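Local atomic coordinates of elongation factor G (Thermus thermophilus, PDB entry 2DY1), a protein that binds GTP and magnesium and, as a member of the elongation factor G family, probably acts as a GTPase in the elongation step of protein synthesis. Residues E90-E96 and K287-Q292. Numbering follows the deposited sequence.
Sequences EIRGALE and KVFKVQ
Phe-289, chi1 p, brings its ring obliquely up to the helix backbone at Gly-93, CD1 lying 3.6 Å from Gly-93 O. Helix 90-96 and strand 287-292 run roughly antiparallel, their axes 144° apart in direction and 7.5 Å apart at closest approach. Gly-93 lets them come so near: its CA lies 5.3 Å from that of Phe-289, and a CB there would clash with Phe-289 O. A classic beta bulge at Phe-289 (phi/psi -94/-17) and Lys-290, both paired with Tyr-302, turns these neighbours toward the helix, as Lys-287 is by alternation; Val-288 and Val-291 point away. Salt bridges close both ends. Glu-90, m at chi1 and chi2, brings OE2 2.7 Å from Lys-290 NZ, which also donates to Gln-292 OE1 at 2.9 Å; Thr-64 adds backbone partners to both charges, and Arg-63 bonds Gln-292 OE1. Glu-96 OE2 takes a 3.1 Å bond from NZ of the extended Lys-287, while Ala-376 N and Pro-374 O bind the acid and the lysine respectively. Water 1 lies between Phe-289 O (2.7 Å) and Glu-90 OE1 (3.1 Å); water 2 donates to Phe-289 O (2.9 Å) and Glu-96 OE2 (3.1 Å). The switch II helix of this translational GTPase thus meets the domain 2 barrel through paired charges and ordered water, the Glu-90 side chain about 7 Å from that of Mg-binding Thr-61, consistent with an interface sensitive to the nucleotide.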
loop_
_atom_site.group_PDB
_atom_site.type_symbol
_atom_site.label_atom_id
_atom_site.label_comp_id
_atom_site.label_asym_id
_atom_site.label_seq_id
_atom_site.Cartn_x
_atom_site.Cartn_y
_atom_site.Cartn_z
ATOM N N GLU A 90 -1.490 5.778 0.357
ATOM C CA GLU A 90 -2.358 6.903 0.657
ATOM C C GLU A 90 -3.591 6.503 1.443
ATOM O O GLU A 90 -4.032 7.234 2.323
ATOM C CB GLU A 90 -2.766 7.581 -0.653
ATOM C CG GLU A 90 -1.671 8.453 -1.241
ATOM C CD GLU A 90 -1.559 9.780 -0.511
ATOM O OE1 GLU A 90 -0.952 9.833 0.580
ATOM O OE2 GLU A 90 -2.110 10.774 -1.016
ATOM N N ILE A 91 -4.151 5.345 1.122
ATOM C CA ILE A 91 -5.327 4.882 1.837
ATOM C C ILE A 91 -4.999 4.661 3.310
ATOM O O ILE A 91 -5.730 5.146 4.192
ATOM C CB ILE A 91 -5.872 3.573 1.232
ATOM C CG1 ILE A 91 -6.346 3.840 -0.205
ATOM C CG2 ILE A 91 -7.076 3.057 2.071
ATOM C CD1 ILE A 91 -6.730 2.574 -0.993
ATOM N N ARG A 92 -3.926 3.931 3.585
ATOM C CA ARG A 92 -3.593 3.667 4.991
ATOM C C ARG A 92 -3.175 4.945 5.703
ATOM O O ARG A 92 -3.493 5.135 6.890
ATOM C CB ARG A 92 -2.542 2.555 5.085
ATOM C CG ARG A 92 -3.150 1.192 4.667
ATOM C CD ARG A 92 -2.249 0.026 4.931
ATOM N NE ARG A 92 -2.857 -1.224 4.449
ATOM C CZ ARG A 92 -2.423 -2.431 4.799
ATOM N NH1 ARG A 92 -1.393 -2.539 5.625
ATOM N NH2 ARG A 92 -3.012 -3.520 4.321
ATOM N N GLY A 93 -2.505 5.834 4.980
ATOM C CA GLY A 93 -2.115 7.108 5.569
ATOM C C GLY A 93 -3.336 7.938 5.959
ATOM O O GLY A 93 -3.342 8.585 7.007
ATOM N N ALA A 94 -4.376 7.947 5.122
ATOM C CA ALA A 94 -5.590 8.715 5.420
ATOM C C ALA A 94 -6.286 8.144 6.649
ATOM O O ALA A 94 -6.757 8.897 7.491
ATOM C CB ALA A 94 -6.546 8.709 4.222
ATOM N N LEU A 95 -6.333 6.818 6.755
ATOM C CA LEU A 95 -6.979 6.199 7.906
ATOM C C LEU A 95 -6.171 6.493 9.175
ATOM O O LEU A 95 -6.744 6.773 10.232
ATOM C CB LEU A 95 -7.161 4.686 7.666
ATOM C CG LEU A 95 -8.295 4.393 6.662
ATOM C CD1 LEU A 95 -8.178 2.980 6.135
ATOM C CD2 LEU A 95 -9.661 4.644 7.315
ATOM N N GLU A 96 -4.844 6.438 9.072
ATOM C CA GLU A 96 -3.966 6.751 10.218
ATOM C C GLU A 96 -4.239 8.145 10.748
ATOM O O GLU A 96 -4.184 8.398 11.963
ATOM C CB GLU A 96 -2.506 6.775 9.787
ATOM C CG GLU A 96 -1.741 5.532 9.855
ATOM C CD GLU A 96 -0.259 5.855 9.855
ATOM O OE1 GLU A 96 0.542 4.927 9.850
ATOM O OE2 GLU A 96 0.098 7.059 9.875
ATOM N N LYS A 287 1.298 14.146 13.508
ATOM C CA LYS A 287 2.052 13.232 12.671
ATOM C C LYS A 287 1.937 13.653 11.209
ATOM O O LYS A 287 0.887 14.134 10.791
ATOM C CB LYS A 287 1.499 11.813 12.840
ATOM C CG LYS A 287 2.215 10.774 12.027
ATOM C CD LYS A 287 1.796 9.361 12.449
ATOM C CE LYS A 287 2.518 8.323 11.629
ATOM N NZ LYS A 287 2.217 6.950 12.102
ATOM N N VAL A 288 3.018 13.486 10.447
ATOM C CA VAL A 288 2.996 13.802 9.009
ATOM C C VAL A 288 2.436 12.510 8.392
ATOM O O VAL A 288 3.114 11.479 8.398
ATOM C CB VAL A 288 4.419 14.039 8.478
ATOM C CG1 VAL A 288 4.400 14.228 6.966
ATOM C CG2 VAL A 288 5.023 15.292 9.137
ATOM N N PHE A 289 1.203 12.555 7.876
ATOM C CA PHE A 289 0.607 11.337 7.323
ATOM C C PHE A 289 0.815 11.184 5.834
ATOM O O PHE A 289 0.620 10.109 5.294
ATOM C CB PHE A 289 -0.891 11.228 7.684
ATOM C CG PHE A 289 -1.773 12.220 6.991
ATOM C CD1 PHE A 289 -2.439 11.872 5.805
ATOM C CD2 PHE A 289 -1.985 13.483 7.548
ATOM C CE1 PHE A 289 -3.323 12.804 5.190
ATOM C CE2 PHE A 289 -2.844 14.399 6.955
ATOM C CZ PHE A 289 -3.517 14.060 5.774
ATOM N N LYS A 290 1.166 12.278 5.177
ATOM C CA LYS A 290 1.480 12.213 3.740
ATOM C C LYS A 290 2.269 13.429 3.325
ATOM O O LYS A 290 2.302 14.457 4.028
ATOM C CB LYS A 290 0.216 12.114 2.863
ATOM C CG LYS A 290 -0.622 13.370 2.828
ATOM C CD LYS A 290 -1.677 13.364 1.711
ATOM C CE LYS A 290 -1.037 13.768 0.371
ATOM N NZ LYS A 290 -1.910 13.429 -0.813
ATOM N N VAL A 291 2.863 13.326 2.141
ATOM C CA VAL A 291 3.678 14.400 1.608
ATOM C C VAL A 291 3.381 14.568 0.123
ATOM O O VAL A 291 3.123 13.573 -0.563
ATOM C CB VAL A 291 5.179 14.041 1.744
ATOM C CG1 VAL A 291 6.036 14.991 0.908
ATOM C CG2 VAL A 291 5.607 14.118 3.223
ATOM N N GLN A 292 3.321 15.813 -0.337
ATOM C CA GLN A 292 3.200 16.074 -1.786
ATOM C C GLN A 292 4.457 16.836 -2.184
ATOM O O GLN A 292 4.989 17.594 -1.392
ATOM C CB GLN A 292 2.032 17.001 -2.147
ATOM C CG GLN A 292 0.651 16.385 -2.130
ATOM C CD GLN A 292 0.519 15.209 -3.083
ATOM O OE1 GLN A 292 0.242 14.089 -2.671
ATOM N NE2 GLN A 292 0.711 15.472 -4.382
HETATM O O HOH W 1 -0.111 8.528 3.246
HETATM O O HOH W 2 1.261 8.009 7.220
HETATM O O HOH W 3 2.929 6.135 9.275
#